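Local structure of amidohydrolase (Thermotoga maritima, 3OOQ) at residues F[363-368]-F[372-377]; F[104-109]-F[311-316]; F[376-379]-F[385-388]; F[13-16]-F[20-23]. The protein probably hydrolyses amide bonds as a member of the amidohydrolase family, perhaps those of allantoin or a related compound. All coordinates share one frame; numbering follows the deposited sequence.

In the fold
Interactions 1 and 3 are consecutive beta hairpins sharing strand 375-380, and their centres lie about 10 Å apart; Glu-376 and Arg-377 belong to both. Interaction 2, a helix-to-turn contact within the amidohydrolase TIM-barrel fold, packs against them: Ala-109 O meets Val-375 CG2 at 3.3 Å, and Leu-108 O meets Val-378 CG2 at 3.5 Å. Its centre is about 13 Å from that of interaction 1 and about 12 Å from that of interaction 3. Interaction 4, near the N-terminus, touches interaction 1 where the Phe-15 and His-367 rings meet, but its nearest atoms stay about 11 Å from interactions 2 and 3. Interactions 1 and 2 also touch a second subunit.

Interaction 1. Residues F[363-368]-F[372-377]; sequences VWSGHP and KSVVER
Val-375 CG2 rests over the six-membered ring of Trp-364, 3.6 Å from its centroid and nearly on the ring normal, a CH-pi contact. Pro-368 CG covers the opposite face, sandwiching the indole between two aliphatic groups. Trp-364 CG lies anti to the carbonyl carbon (chi1 -76°), bringing the indole against Val-375. Strands 361-364 and 375-380 form an antiparallel hairpin, with Val-363 N donating to Arg-377 O at 2.9 Å; a classic beta bulge puts Glu-376 and Arg-377 both opposite Val-363, whose O takes Glu-376 N at 2.7 Å and Arg-377 N only weakly, at 3.4 Å. Ser-365 N donates to Val-374 O at 2.8 Å, and Ser-365 OG accepts from Val-374 N at 2.8 Å. Ser-373 OG bonds His-367 O from above its carbonyl plane and also Asp-370 O in the connecting turn. Outside the two segments, Phe-56, and Arg-324 of the second subunit, also touch the indole, and Lys-53 forms a salt bridge with Glu-376 OE2. With an alanine at Trp-364, Val-375 CG2 and Pro-368 CG would probably face a gap where the indole now separates them. Apolar packing thus lines the buried side of the hairpin, while two serine hydroxyls serve backbone groups where regular pairing stops.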
loop_
_atom_site.group_PDB
_atom_site.type_symbol
_atom_site.label_atom_id
_atom_site.label_comp_id
_atom_site.label_asym_id
_atom_site.label_seq_id
_atom_site.Cartn_x
_atom_site.Cartn_y
_atom_site.Cartn_z
ATOM N N VAL F 363 8.894 5.635 -55.633
ATOM C CA VAL F 363 8.136 6.215 -56.740
ATOM C C VAL F 363 6.909 6.899 -56.170
ATOM O O VAL F 363 6.028 6.246 -55.619
ATOM C CB VAL F 363 7.692 5.148 -57.805
ATOM C CG1 VAL F 363 6.894 5.812 -58.928
ATOM C CG2 VAL F 363 8.893 4.379 -58.373
ATOM N N TRP F 364 6.877 8.220 -56.301
ATOM C CA TRP F 364 5.761 9.039 -55.872
ATOM C C TRP F 364 4.956 9.468 -57.104
ATOM O O TRP F 364 5.525 9.695 -58.194
ATOM C CB TRP F 364 6.266 10.300 -55.191
ATOM C CG TRP F 364 6.775 10.114 -53.805
ATOM C CD1 TRP F 364 8.043 9.747 -53.444
ATOM C CD2 TRP F 364 6.045 10.290 -52.579
ATOM N NE1 TRP F 364 8.146 9.670 -52.073
ATOM C CE2 TRP F 364 6.941 10.007 -51.516
ATOM C CE3 TRP F 364 4.721 10.647 -52.275
ATOM C CZ2 TRP F 364 6.563 10.074 -50.171
ATOM C CZ3 TRP F 364 4.343 10.725 -50.921
ATOM C CH2 TRP F 364 5.264 10.436 -49.895
ATOM N N SER F 365 3.649 9.611 -56.904
ATOM C CA SER F 365 2.720 10.014 -57.950
ATOM C C SER F 365 2.896 11.499 -58.280
ATOM O O SER F 365 2.533 11.944 -59.361
ATOM C CB SER F 365 1.265 9.733 -57.504
ATOM O OG SER F 365 0.834 10.679 -56.528
ATOM N N GLY F 366 3.440 12.242 -57.322
ATOM C CA GLY F 366 3.648 13.686 -57.430
ATOM C C GLY F 366 4.617 14.067 -56.332
ATOM O O GLY F 366 5.175 13.185 -55.659
ATOM N N HIS F 367 4.812 15.367 -56.115
ATOM C CA HIS F 367 5.765 15.812 -55.107
ATOM C C HIS F 367 5.324 15.343 -53.700
ATOM O O HIS F 367 4.146 15.458 -53.362
ATOM C CB HIS F 367 5.919 17.335 -55.147
ATOM C CG HIS F 367 7.139 17.825 -54.425
ATOM N ND1 HIS F 367 7.279 17.748 -53.054
ATOM C CD2 HIS F 367 8.285 18.381 -54.888
ATOM C CE1 HIS F 367 8.458 18.230 -52.704
ATOM N NE2 HIS F 367 9.084 18.628 -53.797
ATOM N N PRO F 368 6.260 14.816 -52.884
ATOM C CA PRO F 368 5.901 14.287 -51.545
ATOM C C PRO F 368 5.314 15.314 -50.584
ATOM O O PRO F 368 4.626 14.942 -49.637
ATOM C CB PRO F 368 7.240 13.775 -50.998
ATOM C CG PRO F 368 8.027 13.431 -52.237
ATOM C CD PRO F 368 7.665 14.525 -53.214
ATOM N N LYS F 372 -1.722 15.730 -52.238
ATOM C CA LYS F 372 -2.421 14.865 -53.170
ATOM C C LYS F 372 -1.572 13.665 -53.574
ATOM O O LYS F 372 -2.095 12.670 -54.074
ATOM C CB LYS F 372 -2.875 15.643 -54.404
ATOM C CG LYS F 372 -3.971 16.628 -54.088
ATOM C CD LYS F 372 -4.458 17.320 -55.334
ATOM C CE LYS F 372 -5.667 18.168 -54.999
ATOM N NZ LYS F 372 -5.758 19.328 -55.905
ATOM N N SER F 373 -0.259 13.759 -53.355
ATOM C CA SER F 373 0.659 12.736 -53.869
ATOM C C SER F 373 0.628 11.453 -53.049
ATOM O O SER F 373 0.397 11.498 -51.838
ATOM C CB SER F 373 2.092 13.268 -53.939
ATOM O OG SER F 373 2.131 14.542 -54.550
ATOM N N VAL F 374 0.865 10.323 -53.720
ATOM C CA VAL F 374 0.875 9.016 -53.064
ATOM C C VAL F 374 2.093 8.204 -53.475
ATOM O O VAL F 374 2.624 8.379 -54.572
ATOM C CB VAL F 374 -0.420 8.178 -53.352
ATOM C CG1 VAL F 374 -1.694 8.968 -52.977
ATOM C CG2 VAL F 374 -0.466 7.717 -54.791
ATOM N N VAL F 375 2.512 7.310 -52.595
ATOM C CA VAL F 375 3.578 6.378 -52.894
ATOM C C VAL F 375 3.053 5.241 -53.764
ATOM O O VAL F 375 2.144 4.526 -53.372
ATOM C CB VAL F 375 4.194 5.805 -51.605
ATOM C CG1 VAL F 375 5.139 4.636 -51.918
ATOM C CG2 VAL F 375 4.914 6.897 -50.843
ATOM N N GLU F 376 3.640 5.081 -54.950
ATOM C CA GLU F 376 3.238 3.993 -55.830
ATOM C C GLU F 376 4.057 2.732 -55.617
ATOM O O GLU F 376 3.528 1.634 -55.724
ATOM C CB GLU F 376 3.267 4.449 -57.290
ATOM C CG GLU F 376 2.308 5.636 -57.520
ATOM C CD GLU F 376 2.122 6.008 -58.975
ATOM O OE1 GLU F 376 2.835 5.435 -59.834
ATOM O OE2 GLU F 376 1.264 6.887 -59.245
ATOM N N ARG F 377 5.344 2.888 -55.327
ATOM C CA ARG F 377 6.249 1.747 -55.160
ATOM C C ARG F 377 7.415 2.125 -54.295
ATOM O O ARG F 377 7.816 3.285 -54.291
ATOM C CB ARG F 377 6.830 1.290 -56.503
ATOM C CG ARG F 377 5.871 0.564 -57.413
ATOM C CD ARG F 377 6.646 -0.048 -58.540
ATOM N NE ARG F 377 5.797 -0.475 -59.653
ATOM C CZ ARG F 377 6.264 -1.035 -60.762
ATOM N NH1 ARG F 377 7.567 -1.231 -60.908
ATOM N NH2 ARG F 377 5.422 -1.398 -61.725
#

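Interaction 2. Residues F[104-109]-F[311-316]; sequences IERALA and PLEFAT
Arg-106 and Ala-107 of helix 103-108 lie against Leu-312 and Glu-313 of the 3-10 turn that leads into helix 315-321, a buried helix-to-turn contact within the amidohydrolase TIM-barrel fold. No hydrogen bond crosses it; van der Waals packing joins two pieces of chain some two hundred residues apart in sequence. The backbones come close, Ala-107 CA lying 4.1 Å from Glu-313 CA, an approach that suits the small alanine side chain. Glu-313 CB sits 3.1 Å from Arg-106 O. From there Glu-313 places CG between its backbone N and carbonyl carbon (chi1 60°) and runs on extended beside the Arg-106 chain, both pointing the same way. Glu-313 OE1 thereby lies 3.6 Å from Arg-106 CB, against the aliphatic stem. The charged ends do not pair: Arg-106 NE and Glu-313 OE2 stay 4.8 Å apart, and Arg-106 NH1 instead forms a salt bridge with Glu-71. Arg-278 of the second subunit makes a long, weak ion pair with Glu-313 OE2. Within the turn, Glu-313 CG also sits over the centre of the Phe-314 ring, 3.6 Å above its plane. An alanine replacing Glu-313 is likely to take the CG off that ring face and the carboxylate off the stem of Arg-106, and leave Arg-278 of the second subunit without its weak counter-charge. Leu-312, meanwhile, packs among Ile-66, Val-112 and Val-115, and its CD2 meets Ala-107 CB at 3.7 Å.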
loop_
_atom_site.group_PDB
_atom_site.type_symbol
_atom_site.label_atom_id
_atom_site.label_comp_id
_atom_site.label_asym_id
_atom_site.label_seq_id
_atom_site.Cartn_x
_atom_site.Cartn_y
_atom_site.Cartn_z
ATOM N N ILE F 104 4.822 -0.397 -39.919
ATOM C CA ILE F 104 5.941 -0.491 -40.859
ATOM C C ILE F 104 5.505 -0.431 -42.324
ATOM O O ILE F 104 6.118 0.288 -43.121
ATOM C CB ILE F 104 6.846 -1.717 -40.555
ATOM C CG1 ILE F 104 7.645 -1.438 -39.268
ATOM C CG2 ILE F 104 7.817 -2.023 -41.749
ATOM C CD1 ILE F 104 8.321 -2.649 -38.629
ATOM N N GLU F 105 4.443 -1.158 -42.678
ATOM C CA GLU F 105 3.890 -1.066 -44.025
ATOM C C GLU F 105 3.342 0.353 -44.240
ATOM O O GLU F 105 3.344 0.881 -45.352
ATOM C CB GLU F 105 2.798 -2.133 -44.245
ATOM C CG GLU F 105 2.446 -2.389 -45.693
ATOM C CD GLU F 105 3.415 -3.341 -46.405
ATOM O OE1 GLU F 105 4.482 -3.697 -45.841
ATOM O OE2 GLU F 105 3.096 -3.733 -47.556
ATOM N N ARG F 106 2.874 0.965 -43.158
ATOM C CA ARG F 106 2.355 2.324 -43.215
ATOM C C ARG F 106 3.485 3.335 -43.413
ATOM O O ARG F 106 3.304 4.322 -44.123
ATOM C CB ARG F 106 1.541 2.647 -41.954
ATOM C CG ARG F 106 0.215 1.886 -41.869
ATOM C CD ARG F 106 -0.488 2.128 -40.535
ATOM N NE ARG F 106 -1.787 1.454 -40.486
ATOM C CZ ARG F 106 -2.196 0.613 -39.531
ATOM N NH1 ARG F 106 -1.442 0.327 -38.473
ATOM N NH2 ARG F 106 -3.400 0.074 -39.626
ATOM N N ALA F 107 4.651 3.075 -42.821
ATOM C CA ALA F 107 5.829 3.954 -43.008
ATOM C C ALA F 107 6.373 3.911 -44.455
ATOM O O ALA F 107 6.740 4.942 -45.024
ATOM C CB ALA F 107 6.918 3.605 -42.023
ATOM N N LEU F 108 6.407 2.709 -45.027
ATOM C CA LEU F 108 6.721 2.517 -46.443
ATOM C C LEU F 108 5.729 3.271 -47.338
ATOM O O LEU F 108 6.139 3.944 -48.280
ATOM C CB LEU F 108 6.776 1.020 -46.783
ATOM C CG LEU F 108 7.923 0.197 -46.156
ATOM C CD1 LEU F 108 7.674 -1.312 -46.293
ATOM C CD2 LEU F 108 9.290 0.562 -46.760
ATOM N N ALA F 109 4.436 3.182 -47.035
ATOM C CA ALA F 109 3.419 3.954 -47.737
ATOM C C ALA F 109 3.590 5.484 -47.584
ATOM O O ALA F 109 2.942 6.253 -48.299
ATOM C CB ALA F 109 1.973 3.501 -47.303
ATOM N N PRO F 311 3.038 9.596 -36.305
ATOM C CA PRO F 311 3.276 8.357 -37.038
ATOM C C PRO F 311 4.292 8.595 -38.161
ATOM O O PRO F 311 4.253 9.621 -38.828
ATOM C CB PRO F 311 1.901 7.997 -37.604
ATOM C CG PRO F 311 0.922 8.679 -36.702
ATOM C CD PRO F 311 1.608 9.950 -36.238
ATOM N N LEU F 312 5.185 7.631 -38.348
ATOM C CA LEU F 312 6.224 7.710 -39.330
ATOM C C LEU F 312 5.646 7.887 -40.728
ATOM O O LEU F 312 6.212 8.623 -41.550
ATOM C CB LEU F 312 7.093 6.455 -39.238
ATOM C CG LEU F 312 8.483 6.488 -39.856
ATOM C CD1 LEU F 312 9.293 7.698 -39.392
ATOM C CD2 LEU F 312 9.192 5.201 -39.507
ATOM N N GLU F 313 4.495 7.254 -40.974
ATOM C CA GLU F 313 3.796 7.381 -42.252
ATOM C C GLU F 313 3.590 8.834 -42.634
ATOM O O GLU F 313 3.416 9.142 -43.827
ATOM C CB GLU F 313 2.444 6.649 -42.240
ATOM C CG GLU F 313 1.437 7.138 -41.197
ATOM C CD GLU F 313 0.209 6.235 -41.097
ATOM O OE1 GLU F 313 -0.283 5.794 -42.177
ATOM O OE2 GLU F 313 -0.258 5.976 -39.943
ATOM N N PHE F 314 3.619 9.719 -41.636
ATOM C CA PHE F 314 3.334 11.134 -41.864
ATOM C C PHE F 314 4.568 12.052 -41.846
ATOM O O PHE F 314 4.441 13.273 -41.723
ATOM C CB PHE F 314 2.266 11.633 -40.886
ATOM C CG PHE F 314 0.927 10.923 -41.020
ATOM C CD1 PHE F 314 0.331 10.750 -42.270
ATOM C CD2 PHE F 314 0.258 10.449 -39.887
ATOM C CE1 PHE F 314 -0.913 10.098 -42.395
ATOM C CE2 PHE F 314 -0.986 9.790 -39.992
ATOM C CZ PHE F 314 -1.572 9.615 -41.245
ATOM N N ALA F 315 5.758 11.460 -41.989
ATOM C CA ALA F 315 6.997 12.230 -42.049
ATOM C C ALA F 315 6.924 13.390 -43.061
ATOM O O ALA F 315 7.383 14.511 -42.762
ATOM C CB ALA F 315 8.176 11.319 -42.355
ATOM N N THR F 316 6.360 13.131 -44.248
ATOM C CA THR F 316 6.262 14.180 -45.281
ATOM C C THR F 316 5.264 15.255 -44.916
ATOM O O THR F 316 5.374 16.394 -45.390
ATOM C CB THR F 316 5.931 13.640 -46.700
ATOM O OG1 THR F 316 4.653 12.981 -46.694
ATOM C CG2 THR F 316 7.012 12.665 -47.153
#

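Interaction 3. Residues F[376-379]-F[385-388]; sequences ERVY and VFRR
Arg-377 and Arg-387 meet through differently shaped chains: Arg-377 starts at chi1 -73° and runs extended to NE, while Arg-387 sets out with CG anti to the backbone N and bends at chi3 (-68°). The guanidinium groups end stacked flat, centres 3.8 Å apart and planes at 9°, with Arg-387 NH2 over the middle of the Arg-377 group. Two like charges so close would be expected to repel, but each group has its own polar partner. Arg-377 NH1 donates to Tyr-379 OH at 2.8 Å, in the guanidinium plane, and Arg-387 NE forms a salt bridge with Glu-384, whose carboxylate probably offsets part of the charge. On the other face of this antiparallel hairpin Val-378 CB packs on Phe-386 CB at 3.9 Å. Val-378 N bonds Phe-386 O at 3.0 Å. Val-378 O takes Val-385 N at 2.8 Å and, weakly, Phe-386 N at 3.4 Å, which makes a classic beta bulge. Arg-388 N closes on Glu-376 O at 3.0 Å. Strand 361-364 pairs with the far edge of strand 375-380, and helix 103-108 lies on the valine-phenylalanine face, where Leu-108 touches Val-378 and Val-385 and Glu-105 touches Phe-386.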
loop_
_atom_site.group_PDB
_atom_site.type_symbol
_atom_site.label_atom_id
_atom_site.label_comp_id
_atom_site.label_asym_id
_atom_site.label_seq_id
_atom_site.Cartn_x
_atom_site.Cartn_y
_atom_site.Cartn_z
ATOM N N GLU F 376 3.640 5.081 -54.950
ATOM C CA GLU F 376 3.238 3.993 -55.830
ATOM C C GLU F 376 4.057 2.732 -55.617
ATOM O O GLU F 376 3.528 1.634 -55.724
ATOM C CB GLU F 376 3.267 4.449 -57.290
ATOM C CG GLU F 376 2.308 5.636 -57.520
ATOM C CD GLU F 376 2.122 6.008 -58.975
ATOM O OE1 GLU F 376 2.835 5.435 -59.834
ATOM O OE2 GLU F 376 1.264 6.887 -59.245
ATOM N N ARG F 377 5.344 2.888 -55.327
ATOM C CA ARG F 377 6.249 1.747 -55.160
ATOM C C ARG F 377 7.415 2.125 -54.295
ATOM O O ARG F 377 7.816 3.285 -54.291
ATOM C CB ARG F 377 6.830 1.290 -56.503
ATOM C CG ARG F 377 5.871 0.564 -57.413
ATOM C CD ARG F 377 6.646 -0.048 -58.540
ATOM N NE ARG F 377 5.797 -0.475 -59.653
ATOM C CZ ARG F 377 6.264 -1.035 -60.762
ATOM N NH1 ARG F 377 7.567 -1.231 -60.908
ATOM N NH2 ARG F 377 5.422 -1.398 -61.725
ATOM N N VAL F 378 7.984 1.140 -53.606
ATOM C CA VAL F 378 9.193 1.342 -52.801
ATOM C C VAL F 378 10.128 0.174 -53.045
ATOM O O VAL F 378 9.701 -0.988 -53.008
ATOM C CB VAL F 378 8.902 1.436 -51.270
ATOM C CG1 VAL F 378 10.214 1.709 -50.467
ATOM C CG2 VAL F 378 7.869 2.519 -50.976
ATOM N N TYR F 379 11.392 0.500 -53.311
ATOM C CA TYR F 379 12.448 -0.479 -53.437
ATOM C C TYR F 379 13.410 -0.214 -52.305
ATOM O O TYR F 379 13.614 0.940 -51.925
ATOM C CB TYR F 379 13.184 -0.316 -54.773
ATOM C CG TYR F 379 12.316 -0.563 -56.001
ATOM C CD1 TYR F 379 11.454 0.429 -56.484
ATOM C CD2 TYR F 379 12.365 -1.780 -56.683
ATOM C CE1 TYR F 379 10.656 0.214 -57.609
ATOM C CE2 TYR F 379 11.566 -2.008 -57.824
ATOM C CZ TYR F 379 10.725 -1.000 -58.273
ATOM O OH TYR F 379 9.948 -1.194 -59.382
ATOM N N VAL F 385 9.521 -3.676 -52.178
ATOM C CA VAL F 385 8.974 -4.084 -50.868
ATOM C C VAL F 385 7.580 -3.497 -50.630
ATOM O O VAL F 385 6.920 -3.814 -49.632
ATOM C CB VAL F 385 9.923 -3.727 -49.669
ATOM C CG1 VAL F 385 11.187 -4.588 -49.700
ATOM C CG2 VAL F 385 10.278 -2.230 -49.661
ATOM N N PHE F 386 7.145 -2.626 -51.536
ATOM C CA PHE F 386 5.809 -2.052 -51.472
ATOM C C PHE F 386 5.288 -1.676 -52.871
ATOM O O PHE F 386 6.054 -1.205 -53.722
ATOM C CB PHE F 386 5.804 -0.839 -50.539
ATOM C CG PHE F 386 4.472 -0.139 -50.443
ATOM C CD1 PHE F 386 3.549 -0.495 -49.452
ATOM C CD2 PHE F 386 4.137 0.877 -51.337
ATOM C CE1 PHE F 386 2.302 0.160 -49.350
ATOM C CE2 PHE F 386 2.902 1.527 -51.252
ATOM C CZ PHE F 386 1.983 1.174 -50.252
ATOM N N ARG F 387 3.993 -1.917 -53.092
ATOM C CA ARG F 387 3.277 -1.463 -54.281
ATOM C C ARG F 387 1.855 -1.087 -53.903
ATOM O O ARG F 387 1.143 -1.876 -53.297
ATOM C CB ARG F 387 3.231 -2.540 -55.378
ATOM C CG ARG F 387 2.606 -2.040 -56.704
ATOM C CD ARG F 387 2.663 -3.067 -57.832
ATOM N NE ARG F 387 4.034 -3.304 -58.280
ATOM C CZ ARG F 387 4.376 -3.966 -59.385
ATOM N NH1 ARG F 387 3.452 -4.474 -60.192
ATOM N NH2 ARG F 387 5.656 -4.122 -59.685
ATOM N N ARG F 388 1.452 0.121 -54.268
ATOM C CA ARG F 388 0.061 0.549 -54.163
ATOM C C ARG F 388 -0.835 -0.246 -55.141
ATOM O O ARG F 388 -0.697 -0.116 -56.354
ATOM C CB ARG F 388 -0.001 2.051 -54.452
ATOM C CG ARG F 388 -1.374 2.658 -54.502
ATOM C CD ARG F 388 -1.295 4.135 -54.850
ATOM N NE ARG F 388 -2.627 4.731 -54.832
ATOM C CZ ARG F 388 -3.179 5.322 -53.774
ATOM N NH1 ARG F 388 -2.509 5.435 -52.627
ATOM N NH2 ARG F 388 -4.407 5.808 -53.870
#

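Interaction 4. Residues F[13-16]-F[20-23]; sequences TVFP and RPFK
Pro-21 presses its ring onto one face of Phe-15: CB lies 3.6 Å from the ring centroid, almost on the normal, in a CH-pi contact, and Pro-21 CG approaches Phe-15 CE2 at 3.6 Å. The proline is the bump and the flat aromatic face its seat. Although the CA-CB bond of Phe-15 heads away from residues 20-23, its ring turns back far enough to receive Pro-21. A second fit involves Phe-22, whose CG stands between its backbone N and carbonyl carbon (chi1 59°), raising the ring alongside Val-14. Val-14 CB lies over that ring, offset toward its rim, with Phe-22 CZ at 3.8 Å. Pro-16 comes in at the edge of the same ring, its CG 3.6 Å from Phe-22 CE1, so the ring nestles in the angle made by Val-14 and Pro-16. Between these two clusters, which lie on opposite sides, the backbones pair antiparallel: Val-14 N donates to Phe-22 O at 2.7 Å, and Phe-22 N returns to Val-14 O at 3.1 Å. Thr-13 and Lys-23 form the adjoining non-hydrogen-bonded pair, where Thr-13 OG1 only brushes Lys-23 CE at 3.9 Å. Strand 12-14 runs parallel to strand 54-64, with Thr-13 and Phe-15 bonded to Leu-55 through their backbones, and residues 20-23 lead toward strand 24-29. Phe-15 also stacks with Phe-56, meets the ring of His-367 and touches Leu-333 of helix 329-334. Between residues 13-16 and 20-23 two backbone bonds and the proline, valine and phenylalanine surfaces do the joining, with no salt bridge.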
loop_
_atom_site.group_PDB
_atom_site.type_symbol
_atom_site.label_atom_id
_atom_site.label_comp_id
_atom_site.label_asym_id
_atom_site.label_seq_id
_atom_site.Cartn_x
_atom_site.Cartn_y
_atom_site.Cartn_z
ATOM N N THR F 13 10.805 12.459 -62.952
ATOM C CA THR F 13 11.476 13.626 -62.379
ATOM C C THR F 13 12.261 13.056 -61.192
ATOM O O THR F 13 11.675 12.609 -60.189
ATOM C CB THR F 13 10.491 14.711 -61.917
ATOM O OG1 THR F 13 9.677 15.124 -63.023
ATOM C CG2 THR F 13 11.241 15.929 -61.333
ATOM N N VAL F 14 13.585 13.046 -61.338
ATOM C CA VAL F 14 14.481 12.447 -60.352
ATOM C C VAL F 14 14.950 13.519 -59.377
ATOM O O VAL F 14 15.433 14.581 -59.797
ATOM C CB VAL F 14 15.724 11.740 -61.020
ATOM C CG1 VAL F 14 16.624 11.076 -59.958
ATOM C CG2 VAL F 14 15.276 10.700 -62.045
ATOM N N PHE F 15 14.804 13.229 -58.084
ATOM C CA PHE F 15 15.277 14.088 -57.011
ATOM C C PHE F 15 16.463 13.435 -56.292
ATOM O O PHE F 15 16.266 12.705 -55.310
ATOM C CB PHE F 15 14.131 14.357 -56.017
ATOM C CG PHE F 15 13.224 15.489 -56.422
ATOM C CD1 PHE F 15 12.284 15.327 -57.439
ATOM C CD2 PHE F 15 13.295 16.711 -55.772
ATOM C CE1 PHE F 15 11.437 16.375 -57.820
ATOM C CE2 PHE F 15 12.449 17.771 -56.144
ATOM C CZ PHE F 15 11.519 17.593 -57.177
ATOM N N PRO F 16 17.704 13.695 -56.764
ATOM C CA PRO F 16 18.877 13.123 -56.088
ATOM C C PRO F 16 19.075 13.642 -54.657
ATOM O O PRO F 16 19.755 12.976 -53.863
ATOM C CB PRO F 16 20.058 13.584 -56.956
ATOM C CG PRO F 16 19.482 14.040 -58.232
ATOM C CD PRO F 16 18.094 14.517 -57.930
ATOM N N ARG F 20 20.250 19.237 -57.831
ATOM C CA ARG F 20 18.927 19.654 -58.287
ATOM C C ARG F 20 18.192 18.591 -59.099
ATOM O O ARG F 20 18.825 17.824 -59.823
ATOM C CB ARG F 20 19.016 20.978 -59.055
ATOM C CG ARG F 20 18.614 22.151 -58.178
ATOM C CD ARG F 20 19.410 23.402 -58.461
ATOM N NE ARG F 20 19.530 24.231 -57.250
ATOM C CZ ARG F 20 18.901 25.390 -57.042
ATOM N NH1 ARG F 20 19.086 26.047 -55.901
ATOM N NH2 ARG F 20 18.093 25.899 -57.972
ATOM N N PRO F 21 16.849 18.558 -58.987
ATOM C CA PRO F 21 16.067 17.574 -59.727
ATOM C C PRO F 21 16.168 17.751 -61.244
ATOM O O PRO F 21 16.527 18.829 -61.723
ATOM C CB PRO F 21 14.622 17.813 -59.241
ATOM C CG PRO F 21 14.623 19.200 -58.660
ATOM C CD PRO F 21 16.006 19.460 -58.173
ATOM N N PHE F 22 15.867 16.698 -61.988
ATOM C CA PHE F 22 15.926 16.736 -63.449
ATOM C C PHE F 22 15.041 15.613 -63.935
ATOM O O PHE F 22 14.781 14.661 -63.189
ATOM C CB PHE F 22 17.357 16.498 -63.952
ATOM C CG PHE F 22 17.937 15.179 -63.511
ATOM C CD1 PHE F 22 18.466 15.030 -62.233
ATOM C CD2 PHE F 22 17.920 14.082 -64.363
ATOM C CE1 PHE F 22 18.976 13.803 -61.812
ATOM C CE2 PHE F 22 18.433 12.852 -63.966
ATOM C CZ PHE F 22 18.967 12.705 -62.696
ATOM N N LYS F 23 14.584 15.730 -65.179
ATOM C CA LYS F 23 13.899 14.652 -65.857
ATOM C C LYS F 23 14.949 13.681 -66.382
ATOM O O LYS F 23 15.886 14.083 -67.074
ATOM C CB LYS F 23 13.045 15.218 -66.999
ATOM C CG LYS F 23 11.781 14.415 -67.294
ATOM C CD LYS F 23 10.649 15.290 -67.865
ATOM C CE LYS F 23 9.902 16.085 -66.780
ATOM N NZ LYS F 23 8.697 16.800 -67.332
#